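Local atomic coordinates of 11S globulin seed storage protein (PDB entry 3QAC), a protein that probably serves as a nutrient reservoir in the amaranth seed, as a storage globulin of the 11S family with two cupin regions. Residues M336-A344 / S403-A412; R354-D362 / V380-A390. All coordinates share one frame; numbering follows the deposited sequence.

Overall arrangement
Both contacts lie in the second cupin region of the chain, on one curled antiparallel sheet, and their centres are about 11 Å apart. Interaction 2 is nested in sequence within the loop closed by interaction 1. They join where strand 335-341 runs beside strand 385-391: H339 N and I386 O lie 2.7 Å apart and M336 N and K388 O 2.9 Å apart, both probable hydrogen bonds. The strands therefore follow one another across the sheet as 408-410, 335-341, 385-391 and 354-360. Both contacts also reach a second subunit, so the same strands shape the barrel and take part in the assembly. Neither contact includes a bound ligand.

Interaction 1. Residues M336-A344 / S403-A412; sequences MAPHYNLNA and SENAMFQSLA
H339 turns the edge of its imidazole toward the face of F408, a T-shaped pair with centroids 5.3 Å apart and planes at 62°. M336 reaches in as an extended chain and sets its methyl CE over a face of the F408 ring, 4.0 Å from the centroid; CE also lies over the rim of one face of H339. Both rings stand on one face of the antiparallel strands 339-341 and 408-410, each with CG wedged between its backbone N and carbonyl carbon (chi1 56° and 70°). H339 ND1 donates in its ring plane to A337 O at 2.7 Å, and a water bound to S410 OG donates to the same oxygen.

On the other face, Y340 and Q409 lie side by side above their mutual backbone bonds, and Y340 CD1 meets L411 CD2 at 4.0 Å. The Y340 hydroxyl is bonded to G145 O of the second subunit, and its ring stacks on F67 there.

Past the bond from L342 N to M407 O (2.8 Å) the regular pairing ends and the contact comes nearer solvent. A344 CB still touches A406 CB at 3.5 Å, but S403 OG lies 3.5 Å from N343 O, at best a weak bond, since the one proton may go to E404 O instead, and the bent M407 chain leads away into solvent.

With ND1 as donor and K388 NZ near NE2, the buried imidazole is probably neutral, its rotation fixed by the bond to A337.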
ATOM      1  N   MET A 336      17.602  26.794  -8.074  1.00 47.33           N
ATOM      2  CA  MET A 336      16.866  26.239  -6.957  1.00 46.50           C
ATOM      3  C   MET A 336      17.911  25.604  -6.053  1.00 42.72           C
ATOM      4  O   MET A 336      18.667  24.745  -6.490  1.00 42.33           O
ATOM      5  CB  MET A 336      15.865  25.200  -7.449  1.00 44.27           C
ATOM      6  CG  MET A 336      15.012  24.627  -6.339  1.00 43.51           C
ATOM      7  SD  MET A 336      13.581  23.772  -6.999  1.00 40.72           S
ATOM      8  CE  MET A 336      12.690  23.382  -5.501  1.00 47.44           C
ATOM      9  N   ALA A 337      17.980  26.061  -4.811  1.00 40.38           N
ATOM     10  CA  ALA A 337      18.980  25.565  -3.886  1.00 43.87           C
ATOM     11  C   ALA A 337      18.995  24.047  -3.832  1.00 40.32           C
ATOM     12  O   ALA A 337      17.979  23.397  -4.071  1.00 37.21           O
ATOM     13  CB  ALA A 337      18.755  26.121  -2.503  1.00 40.05           C
ATOM     14  N   PRO A 338      20.156  23.479  -3.500  1.00 42.36           N
ATOM     15  CA  PRO A 338      20.198  22.031  -3.322  1.00 42.49           C
ATOM     16  C   PRO A 338      19.084  21.644  -2.361  1.00 42.71           C
ATOM     17  O   PRO A 338      18.937  22.263  -1.316  1.00 40.46           O
ATOM     18  CB  PRO A 338      21.563  21.801  -2.670  1.00 41.98           C
ATOM     19  CG  PRO A 338      22.392  22.965  -3.096  1.00 43.55           C
ATOM     20  CD  PRO A 338      21.430  24.123  -3.141  1.00 44.67           C
ATOM     21  N   HIS A 339      18.295  20.651  -2.733  1.00 39.18           N
ATOM     22  CA  HIS A 339      17.206  20.201  -1.897  1.00 43.03           C
ATOM     23  C   HIS A 339      17.006  18.729  -2.154  1.00 41.58           C
ATOM     24  O   HIS A 339      17.539  18.172  -3.115  1.00 39.75           O
ATOM     25  CB  HIS A 339      15.917  20.930  -2.256  1.00 38.86           C
ATOM     26  CG  HIS A 339      15.544  20.783  -3.694  1.00 40.07           C
ATOM     27  ND1 HIS A 339      16.243  21.405  -4.703  1.00 40.17           N
ATOM     28  CD2 HIS A 339      14.568  20.064  -4.298  1.00 37.32           C
ATOM     29  CE1 HIS A 339      15.707  21.087  -5.868  1.00 44.44           C
ATOM     30  NE2 HIS A 339      14.688  20.276  -5.649  1.00 44.10           N
ATOM     31  N   TYR A 340      16.231  18.099  -1.284  1.00 39.80           N
ATOM     32  CA  TYR A 340      15.842  16.733  -1.507  1.00 37.74           C
ATOM     33  C   TYR A 340      14.376  16.602  -1.218  1.00 33.14           C
ATOM     34  O   TYR A 340      13.838  17.309  -0.386  1.00 37.25           O
ATOM     35  CB  TYR A 340      16.649  15.807  -0.621  1.00 37.45           C
ATOM     36  CG  TYR A 340      16.251  15.810   0.839  1.00 32.67           C
ATOM     37  CD1 TYR A 340      16.724  16.775   1.711  1.00 34.77           C
ATOM     38  CD2 TYR A 340      15.435  14.821   1.337  1.00 30.89           C
ATOM     39  CE1 TYR A 340      16.381  16.750   3.051  1.00 41.15           C
ATOM     40  CE2 TYR A 340      15.093  14.776   2.657  1.00 36.74           C
ATOM     41  CZ  TYR A 340      15.563  15.738   3.522  1.00 41.00           C
ATOM     42  OH  TYR A 340      15.199  15.680   4.849  1.00 34.85           O
ATOM     43  N   ASN A 341      13.732  15.702  -1.925  1.00 30.51           N
ATOM     44  CA  ASN A 341      12.343  15.421  -1.694  1.00 34.14           C
ATOM     45  C   ASN A 341      12.222  14.345  -0.622  1.00 39.91           C
ATOM     46  O   ASN A 341      12.876  13.284  -0.713  1.00 33.33           O
ATOM     47  CB  ASN A 341      11.701  15.002  -3.005  1.00 33.42           C
ATOM     48  CG  ASN A 341      11.823  16.093  -4.082  1.00 45.65           C
ATOM     49  OD1 ASN A 341      10.920  16.926  -4.229  1.00 55.42           O
ATOM     50  ND2 ASN A 341      12.950  16.102  -4.823  1.00 42.43           N
ATOM     51  N   LEU A 342      11.399  14.622   0.394  1.00 35.49           N
ATOM     52  CA  LEU A 342      11.304  13.748   1.568  1.00 35.76           C
ATOM     53  C   LEU A 342      10.611  12.456   1.258  1.00 34.69           C
ATOM     54  O   LEU A 342      10.969  11.407   1.791  1.00 34.80           O
ATOM     55  CB  LEU A 342      10.498  14.376   2.706  1.00 31.07           C
ATOM     56  CG  LEU A 342      10.790  15.699   3.409  1.00 39.34           C
ATOM     57  CD1 LEU A 342      10.748  15.501   4.929  1.00 37.45           C
ATOM     58  CD2 LEU A 342      12.057  16.372   2.956  1.00 37.63           C
ATOM     59  N   ASN A 343       9.594  12.527   0.411  1.00 32.16           N
ATOM     60  CA  ASN A 343       8.624  11.447   0.381  1.00 34.96           C
ATOM     61  C   ASN A 343       8.363  10.803  -0.975  1.00 34.45           C
ATOM     62  O   ASN A 343       7.591   9.858  -1.076  1.00 41.74           O
ATOM     63  CB  ASN A 343       7.303  11.910   1.038  1.00 32.92           C
ATOM     64  CG  ASN A 343       7.037  13.388   0.834  1.00 46.18           C
ATOM     65  OD1 ASN A 343       7.467  13.982  -0.161  1.00 49.42           O
ATOM     66  ND2 ASN A 343       6.328  14.001   1.783  1.00 50.13           N
ATOM     67  N   ALA A 344       9.006  11.295  -2.014  1.00 30.87           N
ATOM     68  CA  ALA A 344       8.551  10.976  -3.356  1.00 31.11           C
ATOM     69  C   ALA A 344       9.696  10.997  -4.379  1.00 32.95           C
ATOM     70  O   ALA A 344      10.674  11.752  -4.229  1.00 31.34           O
ATOM     71  CB  ALA A 344       7.458  11.963  -3.772  1.00 33.08           C
ATOM     72  N   SER A 403       4.079  10.660  -4.928  1.00 34.60           N
ATOM     73  CA  SER A 403       3.262  10.504  -3.723  1.00 36.72           C
ATOM     74  C   SER A 403       2.390  11.698  -3.465  1.00 39.85           C
ATOM     75  O   SER A 403       2.491  12.716  -4.134  1.00 36.39           O
ATOM     76  CB  SER A 403       4.108  10.234  -2.485  1.00 38.19           C
ATOM     77  OG  SER A 403       4.638  11.436  -1.971  1.00 41.03           O
ATOM     78  N   GLU A 404       1.525  11.543  -2.471  1.00 43.18           N
ATOM     79  CA  GLU A 404       0.598  12.583  -2.087  1.00 41.25           C
ATOM     80  C   GLU A 404       1.381  13.718  -1.433  1.00 35.95           C
ATOM     81  O   GLU A 404       2.300  13.476  -0.661  1.00 38.43           O
ATOM     82  CB  GLU A 404      -0.441  12.002  -1.127  1.00 40.61           C
ATOM     83  CG  GLU A 404      -1.285  13.053  -0.444  1.00 47.20           C
ATOM     84  CD  GLU A 404      -2.580  12.499   0.101  1.00 52.13           C
ATOM     85  OE1 GLU A 404      -2.602  11.296   0.472  1.00 52.46           O
ATOM     86  OE2 GLU A 404      -3.573  13.268   0.154  1.00 46.99           O
ATOM     87  N   ASN A 405       1.045  14.955  -1.769  1.00 42.24           N
ATOM     88  CA  ASN A 405       1.673  16.099  -1.114  1.00 44.98           C
ATOM     89  C   ASN A 405       3.141  15.821  -0.865  1.00 47.25           C
ATOM     90  O   ASN A 405       3.599  15.865   0.282  1.00 48.91           O
ATOM     91  CB  ASN A 405       1.027  16.378   0.240  1.00 46.37           C
ATOM     92  CG  ASN A 405      -0.473  16.222   0.219  1.00 48.91           C
ATOM     93  OD1 ASN A 405      -1.030  15.493   1.037  1.00 55.57           O
ATOM     94  ND2 ASN A 405      -1.138  16.913  -0.701  1.00 41.34           N
ATOM     95  N   ALA A 406       3.865  15.492  -1.929  1.00 45.88           N
ATOM     96  CA  ALA A 406       5.307  15.367  -1.838  1.00 44.39           C
ATOM     97  C   ALA A 406       5.829  16.670  -1.246  1.00 47.15           C
ATOM     98  O   ALA A 406       5.368  17.754  -1.583  1.00 45.45           O
ATOM     99  CB  ALA A 406       5.918  15.111  -3.218  1.00 36.99           C
ATOM    100  N   MET A 407       6.788  16.548  -0.349  1.00 48.81           N
ATOM    101  CA  MET A 407       7.341  17.684   0.337  1.00 46.33           C
ATOM    102  C   MET A 407       8.815  17.623   0.055  1.00 41.16           C
ATOM    103  O   MET A 407       9.383  16.539   0.038  1.00 40.05           O
ATOM    104  CB  MET A 407       7.160  17.484   1.831  1.00 46.42           C
ATOM    105  CG  MET A 407       7.104  18.747   2.622  1.00 53.37           C
ATOM    106  SD  MET A 407       5.399  18.998   3.141  1.00 86.53           S
ATOM    107  CE  MET A 407       4.908  20.373   2.088  1.00 63.77           C
ATOM    108  N   PHE A 408       9.453  18.764  -0.143  1.00 35.89           N
ATOM    109  CA  PHE A 408      10.890  18.740  -0.268  1.00 38.96           C
ATOM    110  C   PHE A 408      11.504  19.600   0.803  1.00 37.73           C
ATOM    111  O   PHE A 408      10.800  20.323   1.488  1.00 42.96           O
ATOM    112  CB  PHE A 408      11.340  19.180  -1.657  1.00 41.48           C
ATOM    113  CG  PHE A 408      11.123  20.634  -1.935  1.00 39.51           C
ATOM    114  CD1 PHE A 408      12.010  21.583  -1.469  1.00 40.45           C
ATOM    115  CD2 PHE A 408      10.049  21.049  -2.689  1.00 45.02           C
ATOM    116  CE1 PHE A 408      11.819  22.928  -1.748  1.00 46.37           C
ATOM    117  CE2 PHE A 408       9.846  22.400  -2.962  1.00 44.76           C
ATOM    118  CZ  PHE A 408      10.735  23.331  -2.500  1.00 41.39           C
ATOM    119  N   GLN A 409      12.816  19.503   0.962  1.00 36.51           N
ATOM    120  CA  GLN A 409      13.512  20.345   1.903  1.00 38.66           C
ATOM    121  C   GLN A 409      14.714  20.948   1.231  1.00 39.51           C
ATOM    122  O   GLN A 409      15.592  20.228   0.744  1.00 41.54           O
ATOM    123  CB  GLN A 409      13.963  19.560   3.137  1.00 41.81           C
ATOM    124  CG  GLN A 409      15.066  20.280   3.908  1.00 43.92           C
ATOM    125  CD  GLN A 409      15.102  19.926   5.390  1.00 45.73           C
ATOM    126  OE1 GLN A 409      14.361  20.494   6.187  1.00 48.14           O
ATOM    127  NE2 GLN A 409      15.979  19.001   5.764  1.00 45.84           N
ATOM    128  N   SER A 410      14.756  22.270   1.202  1.00 35.65           N
ATOM    129  CA  SER A 410      15.947  22.971   0.767  1.00 40.60           C
ATOM    130  C   SER A 410      17.048  22.742   1.785  1.00 39.63           C
ATOM    131  O   SER A 410      16.793  22.564   2.968  1.00 43.29           O
ATOM    132  CB  SER A 410      15.665  24.462   0.622  1.00 36.57           C
ATOM    133  OG  SER A 410      14.570  24.664  -0.254  1.00 39.39           O
ATOM    134  N   LEU A 411      18.279  22.743   1.323  1.00 40.77           N
ATOM    135  CA  LEU A 411      19.395  22.588   2.230  1.00 40.74           C
ATOM    136  C   LEU A 411      19.931  23.965   2.578  1.00 42.17           C
ATOM    137  O   LEU A 411      20.411  24.185   3.683  1.00 47.02           O
ATOM    138  CB  LEU A 411      20.461  21.732   1.575  1.00 41.52           C
ATOM    139  CG  LEU A 411      19.854  20.413   1.090  1.00 43.55           C
ATOM    140  CD1 LEU A 411      20.793  19.687   0.121  1.00 41.39           C
ATOM    141  CD2 LEU A 411      19.501  19.534   2.283  1.00 40.60           C
ATOM    142  N   ALA A 412      19.816  24.897   1.633  1.00 44.87           N
ATOM    143  CA  ALA A 412      20.261  26.276   1.839  1.00 49.34           C
ATOM    144  C   ALA A 412      19.092  27.251   1.849  1.00 45.26           C
ATOM    145  O   ALA A 412      18.044  26.982   1.270  1.00 46.73           O
ATOM    146  CB  ALA A 412      21.273  26.677   0.763  1.00 49.45           C
TER
HETATM  147  O   HOH W   1      15.505  24.433  -2.653  1.00 43.75           O

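Interaction 2. Residues R354-D362 / V380-A390; sequences RGRIQIVND and VPQNFAIVKQA
Antiparallel strand pairing joins R356, Q358 and V360 to Q389, V387 and A385 within the curled sheet of the second cupin region, and a tight turn leads into strand 385-390 at one end of the pairing. Strands 354-360 and 385-390 run at 156° to each other. Each of these three hydrogen-bonded pairs exchanges two backbone bonds, from Q389 N to R356 O (2.9 Å) through to V360 N to A385 O (2.8 Å); only the return bond, A385 N to V360 O, is weak.

I357, I359 and I386 share one face, I386 lying side by side with both partners and pointing the same way. Its CG1 is anti to the backbone N (chi1 168°), which carries CD1 to I357 CG2 at 3.8 Å and to I359 CG1 at 4.0 Å. I359 CD1 extends this row to V380 CG2. Such an apolar inner row, with M348 of strand 346-351 packed against I357 and I386, is what the cupin beta-barrel, a jelly-roll fold, places between its two sheets. The opposite face carries R356, which forms a salt bridge with D369, and Q358, whose OE1 accepts from E216 N of the second subunit.

At the far end, P381 to F384 form a type II turn, with F384 N bonded to P381 O. The F384 ring is sandwiched: N361 CA stands over its centre, 3.8 Å from the centroid and 13° off the normal, while P381 CG lies over the opposite face, toward the rim. N361 CB adds a close touch on CE1 at 3.4 Å. Replacing F384 by an alanine would probably open a gap between N361 and P381 and leave the turn less firmly held against the end of strand 354-360. N361 OD1 accepts from Q363 N and Q365 N, holding the chain beside that ring.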
ATOM      1  N   ARG A 354      17.149  25.624 -20.186  1.00 39.08           N
ATOM      2  CA  ARG A 354      18.240  24.699 -20.004  1.00 47.65           C
ATOM      3  C   ARG A 354      18.794  24.895 -18.612  1.00 46.33           C
ATOM      4  O   ARG A 354      18.810  26.017 -18.101  1.00 41.75           O
ATOM      5  CB  ARG A 354      19.331  24.959 -21.046  1.00 48.54           C
ATOM      6  CG  ARG A 354      20.532  24.035 -20.938  1.00 54.22           C
ATOM      7  CD  ARG A 354      21.476  24.211 -22.129  1.00 54.56           C
ATOM      8  NE  ARG A 354      20.819  23.891 -23.397  1.00 58.92           N
ATOM      9  CZ  ARG A 354      20.947  22.733 -24.046  1.00 56.17           C
ATOM     10  NH1 ARG A 354      21.719  21.768 -23.550  1.00 52.47           N
ATOM     11  NH2 ARG A 354      20.306  22.546 -25.199  1.00 49.83           N
ATOM     12  N   GLY A 355      19.230  23.801 -17.992  1.00 40.58           N
ATOM     13  CA  GLY A 355      19.763  23.867 -16.649  1.00 43.96           C
ATOM     14  C   GLY A 355      20.876  22.878 -16.387  1.00 43.84           C
ATOM     15  O   GLY A 355      20.844  21.749 -16.884  1.00 48.92           O
ATOM     16  N   ARG A 356      21.882  23.314 -15.636  1.00 44.64           N
ATOM     17  CA  ARG A 356      22.873  22.390 -15.100  1.00 47.97           C
ATOM     18  C   ARG A 356      22.223  21.751 -13.873  1.00 46.45           C
ATOM     19  O   ARG A 356      21.949  22.402 -12.860  1.00 41.91           O
ATOM     20  CB  ARG A 356      24.212  23.090 -14.776  1.00 46.81           C
ATOM     21  CG  ARG A 356      25.051  22.476 -13.623  1.00 47.60           C
ATOM     22  CD  ARG A 356      26.478  22.043 -14.038  1.00 52.69           C
ATOM     23  NE  ARG A 356      26.471  21.061 -15.125  1.00 59.05           N
ATOM     24  CZ  ARG A 356      27.525  20.336 -15.518  1.00 63.53           C
ATOM     25  NH1 ARG A 356      28.703  20.460 -14.906  1.00 66.22           N
ATOM     26  NH2 ARG A 356      27.402  19.472 -16.526  1.00 54.08           N
ATOM     27  N   ILE A 357      21.938  20.468 -13.997  1.00 42.25           N
ATOM     28  CA  ILE A 357      21.293  19.749 -12.930  1.00 42.77           C
ATOM     29  C   ILE A 357      22.291  18.796 -12.327  1.00 41.00           C
ATOM     30  O   ILE A 357      22.968  18.052 -13.025  1.00 42.54           O
ATOM     31  CB  ILE A 357      20.029  19.016 -13.440  1.00 42.01           C
ATOM     32  CG1 ILE A 357      18.990  20.052 -13.881  1.00 45.34           C
ATOM     33  CG2 ILE A 357      19.454  18.113 -12.358  1.00 34.70           C
ATOM     34  CD1 ILE A 357      17.841  19.479 -14.656  1.00 49.37           C
ATOM     35  N   GLN A 358      22.409  18.843 -11.014  1.00 42.32           N
ATOM     36  CA  GLN A 358      23.280  17.897 -10.351  1.00 41.86           C
ATOM     37  C   GLN A 358      22.538  17.151  -9.232  1.00 43.28           C
ATOM     38  O   GLN A 358      21.819  17.758  -8.412  1.00 38.35           O
ATOM     39  CB  GLN A 358      24.571  18.560  -9.859  1.00 37.27           C
ATOM     40  CG  GLN A 358      25.572  17.524  -9.356  1.00 51.71           C
ATOM     41  CD  GLN A 358      26.930  18.097  -8.988  1.00 55.37           C
ATOM     42  OE1 GLN A 358      27.080  19.302  -8.736  1.00 53.41           O
ATOM     43  NE2 GLN A 358      27.926  17.225  -8.936  1.00 46.61           N
ATOM     44  N   ILE A 359      22.715  15.828  -9.233  1.00 37.54           N
ATOM     45  CA  ILE A 359      21.993  14.934  -8.353  1.00 36.49           C
ATOM     46  C   ILE A 359      22.984  14.026  -7.647  1.00 38.54           C
ATOM     47  O   ILE A 359      23.927  13.499  -8.260  1.00 36.51           O
ATOM     48  CB  ILE A 359      20.979  14.091  -9.142  1.00 33.88           C
ATOM     49  CG1 ILE A 359      20.061  14.996  -9.957  1.00 29.31           C
ATOM     50  CG2 ILE A 359      20.214  13.133  -8.226  1.00 29.92           C
ATOM     51  CD1 ILE A 359      19.077  14.234 -10.808  1.00 28.31           C
ATOM     52  N   VAL A 360      22.768  13.867  -6.347  1.00 33.40           N
ATOM     53  CA  VAL A 360      23.651  13.108  -5.483  1.00 38.89           C
ATOM     54  C   VAL A 360      22.873  11.985  -4.814  1.00 39.43           C
ATOM     55  O   VAL A 360      21.705  12.162  -4.436  1.00 40.09           O
ATOM     56  CB  VAL A 360      24.212  14.014  -4.378  1.00 43.18           C
ATOM     57  CG1 VAL A 360      25.105  13.222  -3.414  1.00 44.43           C
ATOM     58  CG2 VAL A 360      24.950  15.195  -4.980  1.00 38.79           C
ATOM     59  N   ASN A 361      23.517  10.838  -4.643  1.00 39.07           N
ATOM     60  CA  ASN A 361      22.846   9.694  -4.052  1.00 37.78           C
ATOM     61  C   ASN A 361      23.164   9.577  -2.565  1.00 41.56           C
ATOM     62  O   ASN A 361      23.697  10.509  -1.964  1.00 43.31           O
ATOM     63  CB  ASN A 361      23.189   8.414  -4.816  1.00 36.92           C
ATOM     64  CG  ASN A 361      24.634   8.004  -4.646  1.00 41.37           C
ATOM     65  OD1 ASN A 361      25.365   8.610  -3.874  1.00 42.57           O
ATOM     66  ND2 ASN A 361      25.047   6.959  -5.363  1.00 39.52           N
ATOM     67  N   ASP A 362      22.842   8.436  -1.969  1.00 37.64           N
ATOM     68  CA  ASP A 362      23.013   8.256  -0.535  1.00 41.61           C
ATOM     69  C   ASP A 362      24.474   8.085  -0.152  1.00 47.66           C
ATOM     70  O   ASP A 362      24.830   8.133   1.028  1.00 50.88           O
ATOM     71  CB  ASP A 362      22.221   7.042  -0.063  1.00 46.21           C
ATOM     72  CG  ASP A 362      22.540   5.795  -0.868  1.00 46.53           C
ATOM     73  OD1 ASP A 362      23.077   4.835  -0.290  1.00 54.31           O
ATOM     74  OD2 ASP A 362      22.249   5.777  -2.083  1.00 50.46           O
ATOM     75  N   VAL A 380      14.606  11.901 -10.459  1.00 30.95           N
ATOM     76  CA  VAL A 380      15.216  12.111  -9.163  1.00 34.79           C
ATOM     77  C   VAL A 380      14.578  11.173  -8.156  1.00 36.03           C
ATOM     78  O   VAL A 380      13.416  11.330  -7.817  1.00 35.82           O
ATOM     79  CB  VAL A 380      14.999  13.537  -8.650  1.00 38.99           C
ATOM     80  CG1 VAL A 380      15.919  13.788  -7.459  1.00 34.57           C
ATOM     81  CG2 VAL A 380      15.227  14.579  -9.780  1.00 35.54           C
ATOM     82  N   PRO A 381      15.332  10.173  -7.692  1.00 34.19           N
ATOM     83  CA  PRO A 381      14.776   9.258  -6.690  1.00 30.01           C
ATOM     84  C   PRO A 381      14.548   9.939  -5.345  1.00 30.51           C
ATOM     85  O   PRO A 381      15.291  10.855  -4.937  1.00 28.08           O
ATOM     86  CB  PRO A 381      15.857   8.168  -6.563  1.00 32.70           C
ATOM     87  CG  PRO A 381      16.700   8.299  -7.844  1.00 32.82           C
ATOM     88  CD  PRO A 381      16.679   9.783  -8.132  1.00 31.56           C
ATOM     89  N   GLN A 382      13.496   9.490  -4.665  1.00 34.04           N
ATOM     90  CA  GLN A 382      13.187   9.944  -3.321  1.00 28.10           C
ATOM     91  C   GLN A 382      14.457  10.082  -2.526  1.00 29.86           C
ATOM     92  O   GLN A 382      15.276   9.161  -2.500  1.00 33.19           O
ATOM     93  CB  GLN A 382      12.267   8.957  -2.593  1.00 32.79           C
ATOM     94  CG  GLN A 382      12.059   9.316  -1.111  1.00 33.04           C
ATOM     95  CD  GLN A 382      11.327   8.241  -0.316  1.00 35.40           C
ATOM     96  OE1 GLN A 382      10.819   8.515   0.775  1.00 33.24           O
ATOM     97  NE2 GLN A 382      11.266   7.021  -0.856  1.00 28.18           N
ATOM     98  N   ASN A 383      14.611  11.238  -1.889  1.00 28.70           N
ATOM     99  CA  ASN A 383      15.685  11.497  -0.955  1.00 29.84           C
ATOM    100  C   ASN A 383      16.998  11.841  -1.632  1.00 32.53           C
ATOM    101  O   ASN A 383      17.915  12.301  -0.972  1.00 31.90           O
ATOM    102  CB  ASN A 383      15.867  10.340   0.044  1.00 31.20           C
ATOM    103  CG  ASN A 383      14.875  10.396   1.211  1.00 35.44           C
ATOM    104  OD1 ASN A 383      15.047   9.696   2.210  1.00 32.89           O
ATOM    105  ND2 ASN A 383      13.845  11.236   1.091  1.00 27.89           N
ATOM    106  N   PHE A 384      17.091  11.639  -2.945  1.00 32.68           N
ATOM    107  CA  PHE A 384      18.295  12.056  -3.651  1.00 33.20           C
ATOM    108  C   PHE A 384      18.371  13.583  -3.680  1.00 34.41           C
ATOM    109  O   PHE A 384      17.419  14.265  -4.077  1.00 34.62           O
ATOM    110  CB  PHE A 384      18.360  11.474  -5.074  1.00 33.23           C
ATOM    111  CG  PHE A 384      18.877  10.036  -5.141  1.00 31.15           C
ATOM    112  CD1 PHE A 384      19.675   9.621  -6.209  1.00 29.85           C
ATOM    113  CD2 PHE A 384      18.554   9.112  -4.157  1.00 28.21           C
ATOM    114  CE1 PHE A 384      20.146   8.310  -6.301  1.00 30.24           C
ATOM    115  CE2 PHE A 384      19.027   7.795  -4.226  1.00 33.49           C
ATOM    116  CZ  PHE A 384      19.833   7.395  -5.315  1.00 31.86           C
ATOM    117  N   ALA A 385      19.514  14.110  -3.270  1.00 31.11           N
ATOM    118  CA  ALA A 385      19.720  15.549  -3.250  1.00 33.95           C
ATOM    119  C   ALA A 385      19.969  16.100  -4.642  1.00 39.80           C
ATOM    120  O   ALA A 385      20.637  15.468  -5.470  1.00 38.26           O
ATOM    121  CB  ALA A 385      20.849  15.908  -2.334  1.00 35.30           C
ATOM    122  N   ILE A 386      19.423  17.287  -4.889  1.00 39.16           N
ATOM    123  CA  ILE A 386      19.462  17.888  -6.204  1.00 38.96           C
ATOM    124  C   ILE A 386      19.502  19.423  -6.168  1.00 41.25           C
ATOM    125  O   ILE A 386      18.911  20.045  -5.284  1.00 43.86           O
ATOM    126  CB  ILE A 386      18.314  17.372  -7.096  1.00 35.94           C
ATOM    127  CG1 ILE A 386      18.192  18.217  -8.354  1.00 35.86           C
ATOM    128  CG2 ILE A 386      16.979  17.354  -6.332  1.00 41.46           C
ATOM    129  CD1 ILE A 386      17.162  17.727  -9.303  1.00 36.29           C
ATOM    130  N   VAL A 387      20.252  20.001  -7.110  1.00 38.76           N
ATOM    131  CA  VAL A 387      20.305  21.444  -7.357  1.00 41.25           C
ATOM    132  C   VAL A 387      20.031  21.717  -8.837  1.00 39.78           C
ATOM    133  O   VAL A 387      20.379  20.928  -9.714  1.00 42.61           O
ATOM    134  CB  VAL A 387      21.668  22.058  -6.934  1.00 40.43           C
ATOM    135  CG1 VAL A 387      22.828  21.397  -7.683  1.00 39.91           C
ATOM    136  CG2 VAL A 387      21.664  23.578  -7.124  1.00 42.61           C
ATOM    137  N   LYS A 388      19.346  22.808  -9.118  1.00 44.71           N
ATOM    138  CA  LYS A 388      19.022  23.137 -10.495  1.00 44.51           C
ATOM    139  C   LYS A 388      19.535  24.536 -10.771  1.00 49.41           C
ATOM    140  O   LYS A 388      19.136  25.491 -10.105  1.00 48.60           O
ATOM    141  CB  LYS A 388      17.510  23.091 -10.743  1.00 40.97           C
ATOM    142  CG  LYS A 388      16.778  21.932 -10.061  1.00 47.45           C
ATOM    143  CD  LYS A 388      15.345  21.818 -10.599  1.00 45.39           C
ATOM    144  CE  LYS A 388      14.535  20.761  -9.874  1.00 41.98           C
ATOM    145  NZ  LYS A 388      14.076  21.260  -8.557  1.00 52.03           N
ATOM    146  N   GLN A 389      20.435  24.653 -11.739  1.00 49.26           N
ATOM    147  CA  GLN A 389      21.010  25.943 -12.081  1.00 45.30           C
ATOM    148  C   GLN A 389      20.609  26.328 -13.494  1.00 47.69           C
ATOM    149  O   GLN A 389      21.054  25.719 -14.472  1.00 48.35           O
ATOM    150  CB  GLN A 389      22.524  25.898 -11.927  1.00 51.09           C
ATOM    151  CG  GLN A 389      23.260  26.961 -12.695  1.00 56.17           C
ATOM    152  CD  GLN A 389      23.623  28.135 -11.832  1.00 61.22           C
ATOM    153  OE1 GLN A 389      24.578  28.077 -11.052  1.00 67.98           O
ATOM    154  NE2 GLN A 389      22.865  29.214 -11.964  1.00 56.01           N
ATOM    155  N   ALA A 390      19.737  27.325 -13.599  1.00 50.67           N
ATOM    156  CA  ALA A 390      19.293  27.816 -14.899  1.00 48.20           C
ATOM    157  C   ALA A 390      20.446  28.475 -15.656  1.00 49.51           C
ATOM    158  O   ALA A 390      21.362  29.051 -15.058  1.00 50.78           O
ATOM    159  CB  ALA A 390      18.144  28.801 -14.725  1.00 48.62           C
TER